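Local structure of mercuric reductase (Metallosphaera sedula, 4YWO) at residues L177-G182 with E260-T265; V200-R205 with D228-V233; P151-L156 with K239-G244. The protein probably reduces mercuric ion to elemental mercury with NADPH, passing electrons through FAD as a homodimeric flavoenzyme of the pyridine nucleotide-disulfide oxidoreductase family. All blocks are in the same frame, centred on the assembly; numbering follows the deposited sequence.

Contact 1 of 3, residues L177-G182 with E260-T265; sequences LAVIGG and EILLAT
Four backbone hydrogen bonds zip strand 177-180 to strand 260-263 and carry on one residue past the latter. Ala178 gives its N-H to Glu260 O at 3.0 Å and takes Leu262 N on its own O at 2.8 Å. Ile180 then repeats the pattern, its N meeting Leu262 O at 2.9 Å, nearly along the C=O axis, while its O accepts Ala264 N at 2.9 Å in a more bent bond (N-H...O 154°). Alternation leaves Leu177, Val179 and Gly181 to bond to strand 199-203 on the other edge. Strands 177-180 and 260-263 are parallel neighbours in the four-stranded sheet of the second Rossmann-like domain, which in this family binds NAD(P)H, here probably NADPH; 260-263 is an edge strand within this chain. The carboxylate of Glu260 is held several times over: its bent chain brings OE2 back to Ile261 N (2.9 Å), which approaches from above the carboxylate plane, and salt bridges run from OE2 to Lys247 and from OE1 to Arg172. On the face of Ala178, Ile180 CD1 touches both Ile261 CG2, crossed obliquely at 3.9 Å, and Leu263 CD2, alongside. Leu177, with CG anti to its backbone N, lays CD1 against Leu262 CB on the reverse face, which helix 184-194 covers through Ala186, Phe189 and Tyr193. Gly181, without a side chain, brings CA to 3.5 Å from Ala264 O in a CA-H...O contact.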
ATOM      1  N   LEU A 177     -29.624   4.141 -13.956  1.00 16.42           N
ATOM      2  CA  LEU A 177     -28.606   4.942 -14.571  1.00 16.96           C
ATOM      3  C   LEU A 177     -28.010   4.246 -15.774  1.00 17.84           C
ATOM      4  O   LEU A 177     -27.612   3.092 -15.687  1.00 19.12           O
ATOM      5  CB  LEU A 177     -27.488   5.320 -13.565  1.00 15.25           C
ATOM      6  CG  LEU A 177     -26.397   6.208 -14.074  1.00 16.69           C
ATOM      7  CD1 LEU A 177     -26.894   7.628 -14.331  1.00 17.99           C
ATOM      8  CD2 LEU A 177     -25.255   6.290 -13.069  1.00 19.21           C
ATOM      9  N   ALA A 178     -28.006   4.918 -16.920  1.00 16.24           N
ATOM     10  CA  ALA A 178     -27.267   4.458 -18.083  1.00 18.07           C
ATOM     11  C   ALA A 178     -25.995   5.256 -18.219  1.00 19.32           C
ATOM     12  O   ALA A 178     -25.991   6.465 -18.357  1.00 17.97           O
ATOM     13  CB  ALA A 178     -28.100   4.510 -19.360  1.00 22.95           C
ATOM     14  N   VAL A 179     -24.853   4.532 -18.154  1.00 17.61           N
ATOM     15  CA  VAL A 179     -23.493   5.144 -18.258  1.00 17.39           C
ATOM     16  C   VAL A 179     -22.948   4.953 -19.650  1.00 17.85           C
ATOM     17  O   VAL A 179     -22.859   3.814 -20.102  1.00 21.20           O
ATOM     18  CB  VAL A 179     -22.507   4.506 -17.199  1.00 17.34           C
ATOM     19  CG1 VAL A 179     -21.133   5.092 -17.394  1.00 19.59           C
ATOM     20  CG2 VAL A 179     -23.067   4.663 -15.831  1.00 19.25           C
ATOM     21  N   ILE A 180     -22.680   6.031 -20.351  1.00 18.38           N
ATOM     22  CA  ILE A 180     -22.138   5.965 -21.686  1.00 17.80           C
ATOM     23  C   ILE A 180     -20.644   6.104 -21.600  1.00 18.63           C
ATOM     24  O   ILE A 180     -20.140   7.192 -21.314  1.00 20.34           O
ATOM     25  CB  ILE A 180     -22.752   7.015 -22.637  1.00 21.26           C
ATOM     26  CG1 ILE A 180     -24.255   6.796 -22.722  1.00 25.87           C
ATOM     27  CG2 ILE A 180     -22.198   6.850 -24.038  1.00 22.13           C
ATOM     28  CD1 ILE A 180     -24.944   7.837 -23.645  1.00 27.71           C
ATOM     29  N   GLY A 181     -19.937   4.986 -21.878  1.00 17.68           N
ATOM     30  CA  GLY A 181     -18.502   4.941 -21.762  1.00 18.32           C
ATOM     31  C   GLY A 181     -18.021   3.763 -20.968  1.00 19.72           C
ATOM     32  O   GLY A 181     -18.767   3.116 -20.292  1.00 22.99           O
ATOM     33  N   GLY A 182     -16.743   3.451 -21.041  1.00 18.47           N
ATOM     34  CA  GLY A 182     -16.228   2.227 -20.432  1.00 21.17           C
ATOM     35  C   GLY A 182     -14.752   2.293 -20.009  1.00 20.63           C
ATOM     36  O   GLY A 182     -14.097   1.248 -19.949  1.00 20.23           O
ATOM     37  N   GLU A 260     -31.706   8.354 -15.630  1.00 19.32           N
ATOM     38  CA  GLU A 260     -30.774   9.330 -15.936  1.00 18.48           C
ATOM     39  C   GLU A 260     -29.681   8.678 -16.812  1.00 16.85           C
ATOM     40  O   GLU A 260     -29.547   7.460 -16.825  1.00 18.63           O
ATOM     41  CB  GLU A 260     -30.195   9.858 -14.622  1.00 19.50           C
ATOM     42  CG  GLU A 260     -29.372  11.137 -14.735  1.00 22.52           C
ATOM     43  CD  GLU A 260     -30.080  12.182 -15.599  1.00 21.24           C
ATOM     44  OE1 GLU A 260     -30.917  12.934 -15.041  1.00 24.33           O
ATOM     45  OE2 GLU A 260     -29.812  12.243 -16.827  1.00 21.64           O
ATOM     46  N   ILE A 261     -28.975   9.530 -17.530  1.00 16.78           N
ATOM     47  CA  ILE A 261     -27.845   9.218 -18.375  1.00 17.74           C
ATOM     48  C   ILE A 261     -26.599   9.942 -17.831  1.00 20.31           C
ATOM     49  O   ILE A 261     -26.638  11.117 -17.506  1.00 19.15           O
ATOM     50  CB  ILE A 261     -28.081   9.605 -19.829  1.00 21.19           C
ATOM     51  CG1 ILE A 261     -29.197   8.738 -20.424  1.00 22.35           C
ATOM     52  CG2 ILE A 261     -26.849   9.402 -20.649  1.00 19.25           C
ATOM     53  CD1 ILE A 261     -29.699   9.472 -21.713  1.00 24.37           C
ATOM     54  N   LEU A 262     -25.493   9.186 -17.695  1.00 17.55           N
ATOM     55  CA  LEU A 262     -24.216   9.756 -17.232  1.00 17.77           C
ATOM     56  C   LEU A 262     -23.222   9.596 -18.383  1.00 16.40           C
ATOM     57  O   LEU A 262     -22.980   8.460 -18.859  1.00 17.64           O
ATOM     58  CB  LEU A 262     -23.639   9.058 -15.943  1.00 16.10           C
ATOM     59  CG  LEU A 262     -22.201   9.475 -15.662  1.00 15.83           C
ATOM     60  CD1 LEU A 262     -22.049  10.921 -15.267  1.00 17.22           C
ATOM     61  CD2 LEU A 262     -21.798   8.500 -14.566  1.00 18.99           C
ATOM     62  N   LEU A 263     -22.709  10.692 -18.895  1.00 17.40           N
ATOM     63  CA  LEU A 263     -21.615  10.686 -19.871  1.00 18.22           C
ATOM     64  C   LEU A 263     -20.263  10.443 -19.155  1.00 19.40           C
ATOM     65  O   LEU A 263     -19.926  11.195 -18.231  1.00 22.01           O
ATOM     66  CB  LEU A 263     -21.495  11.981 -20.590  1.00 21.10           C
ATOM     67  CG  LEU A 263     -22.700  12.325 -21.404  1.00 26.28           C
ATOM     68  CD1 LEU A 263     -22.407  13.678 -22.107  1.00 28.42           C
ATOM     69  CD2 LEU A 263     -23.088  11.219 -22.357  1.00 27.21           C
ATOM     70  N   ALA A 264     -19.568   9.403 -19.587  1.00 20.10           N
ATOM     71  CA  ALA A 264     -18.223   9.057 -19.121  1.00 21.37           C
ATOM     72  C   ALA A 264     -17.376   8.649 -20.313  1.00 20.57           C
ATOM     73  O   ALA A 264     -16.737   7.617 -20.343  1.00 22.00           O
ATOM     74  CB  ALA A 264     -18.341   7.964 -18.107  1.00 22.23           C
ATOM     75  N   THR A 265     -17.449   9.488 -21.362  1.00 20.39           N
ATOM     76  CA  THR A 265     -16.866   9.204 -22.708  1.00 24.19           C
ATOM     77  C   THR A 265     -15.609  10.037 -22.898  1.00 26.91           C
ATOM     78  O   THR A 265     -15.143  10.151 -24.008  1.00 33.69           O
ATOM     79  CB  THR A 265     -17.848   9.615 -23.844  1.00 32.10           C
ATOM     80  OG1 THR A 265     -18.364  10.945 -23.602  1.00 40.78           O
ATOM     81  CG2 THR A 265     -18.986   8.728 -23.842  1.00 30.76           C
TER

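Contact 2 of 3, residues V200-R205 with D228-V233; sequences VAILQR and DGVAVV
Val200 opens the pairing with its carbonyl, which accepts Ala231 N at 3.0 Å in the carbonyl plane. Its N-H is taken by a water, 2.9 Å from Val200 N, which in turn donates weakly to Gly229 O. Gly229, with positive phi, is the C-prime residue of the Schellman motif that ends helix 215-227, so the water links strand 199-203 to the end of that helix. The CG1 branch of Val200 lies alongside CG1 of Val230, each anti to its backbone N. Ala201 sets its CB beside that of Ala231, 4.1 Å away, while its N-H and C=O serve strand 176-180. Ile202 uses both backbone groups: N to Ala231 O at 2.8 Å, and O to Val233 N at 2.9 Å, both nearly along the C=O axis. On the opposite sheet face its CG1 is anti to the carbonyl carbon, sending CD1 obliquely across to Val230 CG1 at 3.8 Å, where Met225 of helix 215-227 touches both side chains. Strand 199-203, that helix and strand 231-233 form one beta-alpha-beta unit, and 231-233 is an outermost strand of the parallel sheet. Leu203 returns to the face of Ala201 and rests CD2 on Val233 CB at 3.9 Å, side by side. Gln204 closes the series, its N giving a bond to Val233 O at 2.9 Å; its chain bends at chi2 (64°), and NE2 bonds to Val208 O. With every direct hydrogen bond between the segments made by backbone, and the side chains that meet one another across them all aliphatic, the pairing rests on main-chain geometry and close-fitting hydrocarbon, with no charged pair between the segments.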
ATOM      1  N   VAL A 200     -27.632   0.002 -12.649  1.00 18.04           N
ATOM      2  CA  VAL A 200     -26.746   0.674 -13.593  1.00 18.44           C
ATOM      3  C   VAL A 200     -26.453  -0.220 -14.783  1.00 16.34           C
ATOM      4  O   VAL A 200     -26.208  -1.417 -14.644  1.00 18.26           O
ATOM      5  CB  VAL A 200     -25.394   1.048 -12.900  1.00 17.49           C
ATOM      6  CG1 VAL A 200     -24.422   1.701 -13.867  1.00 18.12           C
ATOM      7  CG2 VAL A 200     -25.562   1.866 -11.655  1.00 19.24           C
ATOM      8  N   ALA A 201     -26.453   0.398 -15.934  1.00 16.20           N
ATOM      9  CA  ALA A 201     -25.913  -0.198 -17.143  1.00 18.49           C
ATOM     10  C   ALA A 201     -24.799   0.597 -17.744  1.00 18.44           C
ATOM     11  O   ALA A 201     -24.909   1.823 -17.880  1.00 19.25           O
ATOM     12  CB  ALA A 201     -26.964  -0.366 -18.214  1.00 22.60           C
ATOM     13  N   ILE A 202     -23.718  -0.078 -18.132  1.00 18.84           N
ATOM     14  CA  ILE A 202     -22.609   0.553 -18.849  1.00 18.36           C
ATOM     15  C   ILE A 202     -22.743   0.209 -20.314  1.00 19.17           C
ATOM     16  O   ILE A 202     -22.866  -0.970 -20.643  1.00 21.62           O
ATOM     17  CB  ILE A 202     -21.242   0.009 -18.353  1.00 17.95           C
ATOM     18  CG1 ILE A 202     -20.946   0.591 -16.963  1.00 18.76           C
ATOM     19  CG2 ILE A 202     -20.131   0.354 -19.335  1.00 20.27           C
ATOM     20  CD1 ILE A 202     -19.759  -0.102 -16.291  1.00 19.83           C
ATOM     21  N   LEU A 203     -22.710   1.205 -21.177  1.00 18.09           N
ATOM     22  CA  LEU A 203     -22.774   1.032 -22.628  1.00 19.65           C
ATOM     23  C   LEU A 203     -21.454   1.473 -23.248  1.00 19.65           C
ATOM     24  O   LEU A 203     -21.114   2.680 -23.314  1.00 20.14           O
ATOM     25  CB  LEU A 203     -23.908   1.911 -23.165  1.00 22.18           C
ATOM     26  CG  LEU A 203     -25.261   1.678 -22.529  1.00 21.85           C
ATOM     27  CD1 LEU A 203     -26.324   2.735 -23.039  1.00 25.00           C
ATOM     28  CD2 LEU A 203     -25.768   0.280 -22.582  1.00 24.60           C
ATOM     29  N   GLN A 204     -20.709   0.478 -23.704  1.00 19.52           N
ATOM     30  CA  GLN A 204     -19.331   0.653 -24.137  1.00 18.91           C
ATOM     31  C   GLN A 204     -19.231   0.295 -25.625  1.00 20.86           C
ATOM     32  O   GLN A 204     -19.613  -0.825 -25.960  1.00 22.78           O
ATOM     33  CB  GLN A 204     -18.464  -0.279 -23.306  1.00 18.36           C
ATOM     34  CG  GLN A 204     -17.019  -0.456 -23.762  1.00 20.17           C
ATOM     35  CD  GLN A 204     -16.146   0.747 -23.715  1.00 20.85           C
ATOM     36  OE1 GLN A 204     -16.601   1.910 -23.839  1.00 22.68           O
ATOM     37  NE2 GLN A 204     -14.824   0.521 -23.634  1.00 19.81           N
ATOM     38  N   ARG A 205     -18.626   1.163 -26.413  1.00 22.38           N
ATOM     39  CA  ARG A 205     -18.499   0.889 -27.870  1.00 26.67           C
ATOM     40  C   ARG A 205     -17.482  -0.182 -28.167  1.00 27.66           C
ATOM     41  O   ARG A 205     -17.738  -1.105 -28.943  1.00 25.18           O
ATOM     42  CB  ARG A 205     -18.194   2.153 -28.616  1.00 31.91           C
ATOM     43  CG  ARG A 205     -18.119   2.059 -30.150  1.00 37.79           C
ATOM     44  CD  ARG A 205     -17.553   3.432 -30.569  1.00 46.37           C
ATOM     45  NE  ARG A 205     -17.770   3.825 -31.956  1.00 63.69           N
ATOM     46  CZ  ARG A 205     -18.931   4.248 -32.470  1.00 76.14           C
ATOM     47  NH1 ARG A 205     -20.049   4.321 -31.732  1.00 73.97           N
ATOM     48  NH2 ARG A 205     -18.983   4.591 -33.755  1.00 82.60           N
ATOM     49  N   ASP A 228     -21.159  -6.369  -8.714  1.00 22.62           N
ATOM     50  CA  ASP A 228     -22.064  -5.429  -8.038  1.00 26.55           C
ATOM     51  C   ASP A 228     -23.360  -5.223  -8.792  1.00 23.86           C
ATOM     52  O   ASP A 228     -24.126  -4.308  -8.523  1.00 27.37           O
ATOM     53  CB  ASP A 228     -21.418  -4.072  -7.850  1.00 31.42           C
ATOM     54  CG  ASP A 228     -20.784  -3.934  -6.452  1.00 36.63           C
ATOM     55  OD1 ASP A 228     -21.312  -4.434  -5.461  1.00 33.58           O
ATOM     56  OD2 ASP A 228     -19.779  -3.287  -6.382  1.00 29.50           O
ATOM     57  N   GLY A 229     -23.648  -6.068  -9.721  1.00 22.18           N
ATOM     58  CA  GLY A 229     -24.929  -6.019 -10.376  1.00 23.04           C
ATOM     59  C   GLY A 229     -25.017  -5.043 -11.498  1.00 21.03           C
ATOM     60  O   GLY A 229     -26.100  -4.771 -11.979  1.00 24.54           O
ATOM     61  N   VAL A 230     -23.912  -4.531 -11.978  1.00 18.01           N
ATOM     62  CA  VAL A 230     -23.938  -3.681 -13.126  1.00 17.95           C
ATOM     63  C   VAL A 230     -24.092  -4.525 -14.390  1.00 20.26           C
ATOM     64  O   VAL A 230     -23.399  -5.520 -14.555  1.00 21.70           O
ATOM     65  CB  VAL A 230     -22.603  -2.849 -13.235  1.00 17.69           C
ATOM     66  CG1 VAL A 230     -22.562  -1.992 -14.476  1.00 19.05           C
ATOM     67  CG2 VAL A 230     -22.357  -1.990 -12.020  1.00 19.34           C
ATOM     68  N   ALA A 231     -24.906  -4.067 -15.313  1.00 18.47           N
ATOM     69  CA  ALA A 231     -25.118  -4.689 -16.643  1.00 18.85           C
ATOM     70  C   ALA A 231     -24.050  -4.041 -17.540  1.00 22.12           C
ATOM     71  O   ALA A 231     -24.003  -2.822 -17.707  1.00 22.98           O
ATOM     72  CB  ALA A 231     -26.501  -4.320 -17.201  1.00 19.43           C
ATOM     73  N   VAL A 232     -23.150  -4.869 -18.050  1.00 19.98           N
ATOM     74  CA  VAL A 232     -22.086  -4.404 -18.881  1.00 19.15           C
ATOM     75  C   VAL A 232     -22.440  -4.763 -20.278  1.00 20.18           C
ATOM     76  O   VAL A 232     -22.543  -5.981 -20.569  1.00 20.46           O
ATOM     77  CB  VAL A 232     -20.767  -5.051 -18.439  1.00 19.44           C
ATOM     78  CG1 VAL A 232     -19.701  -4.609 -19.428  1.00 20.96           C
ATOM     79  CG2 VAL A 232     -20.402  -4.578 -17.032  1.00 19.99           C
ATOM     80  N   VAL A 233     -22.648  -3.778 -21.114  1.00 18.97           N
ATOM     81  CA  VAL A 233     -22.923  -4.000 -22.564  1.00 20.95           C
ATOM     82  C   VAL A 233     -21.788  -3.476 -23.414  1.00 21.29           C
ATOM     83  O   VAL A 233     -21.510  -2.280 -23.446  1.00 20.93           O
ATOM     84  CB  VAL A 233     -24.230  -3.297 -22.961  1.00 23.07           C
ATOM     85  CG1 VAL A 233     -24.512  -3.608 -24.445  1.00 23.52           C
ATOM     86  CG2 VAL A 233     -25.348  -3.742 -22.058  1.00 26.23           C
TER
HETATM   87  O   HOH W   1     -26.500  -1.996 -10.936  1.00 26.57           O

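Contact 3 of 3, residues P151-L156 with K239-G244; sequences PRIPGL and KEVRKG
Val241 N donates to Pro154 O at 2.9 Å, nearly along the C=O axis, in the one hydrogen bond that joins the loop 151-156 to strand 239-243. The same oxygen takes a CA-H...O contact from Glu240 CA, and Gly155 CA returns one to Val241 O at 3.3 Å. Beside this backbone seam, Ile153 CG2, anti to its backbone N, crosses obliquely to Val241 CG2 at 4.0 Å. Leu156 CD1 meets Val241 CG2 too, and Pro154 CD comes to 3.3 Å from Lys239 O, with CG close behind. The loop owes its shape to a type II beta turn from Ile153 to Leu156, closed by Leu156 N to Ile153 O (3.2 Å). Gly155, with phi 95°, has no side chain, which lets its CA come so near Val241 O, and is also the N-cap of helix 156-159. On the strand side a classic beta bulge places Lys239 and Glu240 together opposite Ile250, in the antiparallel three-stranded sheet for which 238-243 is an outer strand. Farther out, Leu156 touches Phe161, and Arg242, which leaves the backbone away from the loop, makes a salt bridge to Glu255.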
ATOM      1  N   PRO A 151     -20.533  13.626 -26.710  1.00 30.17           N
ATOM      2  CA  PRO A 151     -20.586  13.008 -28.031  1.00 33.15           C
ATOM      3  C   PRO A 151     -21.766  13.614 -28.825  1.00 33.43           C
ATOM      4  O   PRO A 151     -22.740  14.128 -28.229  1.00 33.03           O
ATOM      5  CB  PRO A 151     -20.731  11.516 -27.735  1.00 33.16           C
ATOM      6  CG  PRO A 151     -21.304  11.441 -26.375  1.00 37.08           C
ATOM      7  CD  PRO A 151     -20.959  12.711 -25.625  1.00 30.62           C
ATOM      8  N   ARG A 152     -21.659  13.562 -30.152  1.00 34.85           N
ATOM      9  CA  ARG A 152     -22.733  14.080 -31.022  1.00 38.30           C
ATOM     10  C   ARG A 152     -23.678  12.930 -31.228  1.00 36.10           C
ATOM     11  O   ARG A 152     -23.405  12.044 -32.020  1.00 42.73           O
ATOM     12  CB  ARG A 152     -22.162  14.587 -32.362  1.00 44.21           C
ATOM     13  CG  ARG A 152     -20.787  15.227 -32.258  1.00 50.46           C
ATOM     14  CD  ARG A 152     -20.352  16.028 -33.489  1.00 61.44           C
ATOM     15  NE  ARG A 152     -21.373  17.013 -33.872  1.00 68.87           N
ATOM     16  CZ  ARG A 152     -22.320  16.818 -34.794  1.00 69.89           C
ATOM     17  NH1 ARG A 152     -22.398  15.675 -35.483  1.00 69.86           N
ATOM     18  NH2 ARG A 152     -23.203  17.776 -35.026  1.00 68.26           N
ATOM     19  N   ILE A 153     -24.737  12.873 -30.437  1.00 32.52           N
ATOM     20  CA  ILE A 153     -25.730  11.798 -30.484  1.00 31.77           C
ATOM     21  C   ILE A 153     -27.078  12.504 -30.611  1.00 31.67           C
ATOM     22  O   ILE A 153     -27.429  13.312 -29.811  1.00 29.58           O
ATOM     23  CB  ILE A 153     -25.776  10.967 -29.177  1.00 31.80           C
ATOM     24  CG1 ILE A 153     -24.466  10.216 -29.005  1.00 32.34           C
ATOM     25  CG2 ILE A 153     -26.936   9.979 -29.195  1.00 33.32           C
ATOM     26  CD1 ILE A 153     -24.403   9.452 -27.685  1.00 32.26           C
ATOM     27  N   PRO A 154     -27.843  12.181 -31.653  1.00 34.10           N
ATOM     28  CA  PRO A 154     -29.156  12.784 -31.785  1.00 32.70           C
ATOM     29  C   PRO A 154     -30.026  12.593 -30.562  1.00 26.54           C
ATOM     30  O   PRO A 154     -30.228  11.452 -30.063  1.00 30.84           O
ATOM     31  CB  PRO A 154     -29.772  12.066 -33.024  1.00 33.95           C
ATOM     32  CG  PRO A 154     -28.640  11.458 -33.715  1.00 35.56           C
ATOM     33  CD  PRO A 154     -27.478  11.290 -32.763  1.00 34.52           C
ATOM     34  N   GLY A 155     -30.596  13.704 -30.096  1.00 29.86           N
ATOM     35  CA  GLY A 155     -31.588  13.713 -29.061  1.00 29.18           C
ATOM     36  C   GLY A 155     -30.996  13.944 -27.643  1.00 30.79           C
ATOM     37  O   GLY A 155     -31.711  14.253 -26.708  1.00 29.43           O
ATOM     38  N   LEU A 156     -29.690  13.737 -27.524  1.00 31.14           N
ATOM     39  CA  LEU A 156     -28.983  13.803 -26.225  1.00 30.96           C
ATOM     40  C   LEU A 156     -29.027  15.150 -25.589  1.00 29.67           C
ATOM     41  O   LEU A 156     -29.320  15.279 -24.389  1.00 32.05           O
ATOM     42  CB  LEU A 156     -27.518  13.363 -26.401  1.00 29.62           C
ATOM     43  CG  LEU A 156     -26.679  13.417 -25.083  1.00 29.33           C
ATOM     44  CD1 LEU A 156     -27.230  12.391 -24.131  1.00 30.86           C
ATOM     45  CD2 LEU A 156     -25.191  13.160 -25.388  1.00 32.22           C
ATOM     46  N   LYS A 239     -27.283   5.138 -31.066  1.00 30.19           N
ATOM     47  CA  LYS A 239     -27.814   5.848 -32.267  1.00 34.04           C
ATOM     48  C   LYS A 239     -28.573   7.138 -31.967  1.00 34.90           C
ATOM     49  O   LYS A 239     -28.490   8.119 -32.726  1.00 36.42           O
ATOM     50  CB  LYS A 239     -28.727   4.895 -33.033  1.00 40.58           C
ATOM     51  CG  LYS A 239     -28.083   3.567 -33.293  1.00 45.17           C
ATOM     52  CD  LYS A 239     -28.713   2.862 -34.475  1.00 55.87           C
ATOM     53  CE  LYS A 239     -30.134   2.437 -34.200  1.00 60.18           C
ATOM     54  NZ  LYS A 239     -30.445   1.213 -34.987  1.00 62.17           N
ATOM     55  N   GLU A 240     -29.304   7.144 -30.865  1.00 31.19           N
ATOM     56  CA  GLU A 240     -30.228   8.184 -30.539  1.00 34.11           C
ATOM     57  C   GLU A 240     -30.663   8.082 -29.077  1.00 29.98           C
ATOM     58  O   GLU A 240     -30.667   6.976 -28.470  1.00 29.63           O
ATOM     59  CB  GLU A 240     -31.449   7.998 -31.463  1.00 39.35           C
ATOM     60  CG  GLU A 240     -32.486   9.096 -31.364  1.00 46.11           C
ATOM     61  CD  GLU A 240     -33.771   8.795 -32.186  1.00 47.74           C
ATOM     62  OE1 GLU A 240     -33.824   7.741 -32.878  1.00 44.21           O
ATOM     63  OE2 GLU A 240     -34.704   9.632 -32.111  1.00 48.88           O
ATOM     64  N   VAL A 241     -31.051   9.206 -28.513  1.00 28.74           N
ATOM     65  CA  VAL A 241     -31.731   9.268 -27.250  1.00 30.42           C
ATOM     66  C   VAL A 241     -33.090   9.965 -27.362  1.00 30.80           C
ATOM     67  O   VAL A 241     -33.216  11.002 -28.018  1.00 29.39           O
ATOM     68  CB  VAL A 241     -30.844  10.041 -26.206  1.00 30.01           C
ATOM     69  CG1 VAL A 241     -31.490  10.059 -24.860  1.00 33.74           C
ATOM     70  CG2 VAL A 241     -29.469   9.387 -26.119  1.00 30.63           C
ATOM     71  N   ARG A 242     -34.044   9.411 -26.674  1.00 31.81           N
ATOM     72  CA  ARG A 242     -35.392  10.020 -26.598  1.00 39.84           C
ATOM     73  C   ARG A 242     -35.963   9.931 -25.214  1.00 40.08           C
ATOM     74  O   ARG A 242     -35.422   9.226 -24.349  1.00 33.04           O
ATOM     75  CB  ARG A 242     -36.337   9.470 -27.699  1.00 43.94           C
ATOM     76  CG  ARG A 242     -36.522   7.997 -27.843  1.00 50.41           C
ATOM     77  CD  ARG A 242     -37.461   7.684 -29.038  1.00 59.97           C
ATOM     78  NE  ARG A 242     -37.728   6.232 -29.153  1.00 66.15           N
ATOM     79  CZ  ARG A 242     -38.650   5.540 -28.459  1.00 67.08           C
ATOM     80  NH1 ARG A 242     -39.511   6.136 -27.616  1.00 64.23           N
ATOM     81  NH2 ARG A 242     -38.727   4.219 -28.623  1.00 67.80           N
ATOM     82  N   LYS A 243     -37.014  10.699 -24.946  1.00 37.07           N
ATOM     83  CA  LYS A 243     -37.645  10.704 -23.666  1.00 41.60           C
ATOM     84  C   LYS A 243     -38.954   9.920 -23.716  1.00 45.55           C
ATOM     85  O   LYS A 243     -39.828  10.238 -24.549  1.00 42.64           O
ATOM     86  CB  LYS A 243     -37.927  12.163 -23.264  1.00 46.06           C
ATOM     87  CG  LYS A 243     -38.549  12.402 -21.896  1.00 46.62           C
ATOM     88  CD  LYS A 243     -37.691  11.880 -20.738  1.00 50.81           C
ATOM     89  CE  LYS A 243     -38.340  12.177 -19.393  1.00 54.81           C
ATOM     90  NZ  LYS A 243     -37.399  11.837 -18.290  1.00 62.67           N
ATOM     91  N   GLY A 244     -39.077   8.915 -22.836  1.00 44.98           N
ATOM     92  CA  GLY A 244     -40.334   8.150 -22.584  1.00 43.50           C
ATOM     93  C   GLY A 244     -40.741   8.422 -21.164  1.00 39.49           C
ATOM     94  O   GLY A 244     -40.676   9.561 -20.696  1.00 39.93           O
TER

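In the fold
Contacts 1 and 2 belong to the same parallel sheet, being its two outer pairings, with strands 176-180 and 199-203 bonded to each other between them through Val179 N to Ala201 O (2.7 Å) and Leu203 N to Val179 O. Contact 1 is almost wholly buried; contact 2, at the other edge, is partly open and has a water at one end. Contact 3 is also partly exposed but joins a loop to an edge strand of an antiparallel sheet, so a single hydrogen bond replaces the four of each sheet pairing. It still meets contact 1, where Val241 CG1 packs on Ile261 CD1 and Pro151 on Leu263, whereas contacts 2 and 3 do not touch.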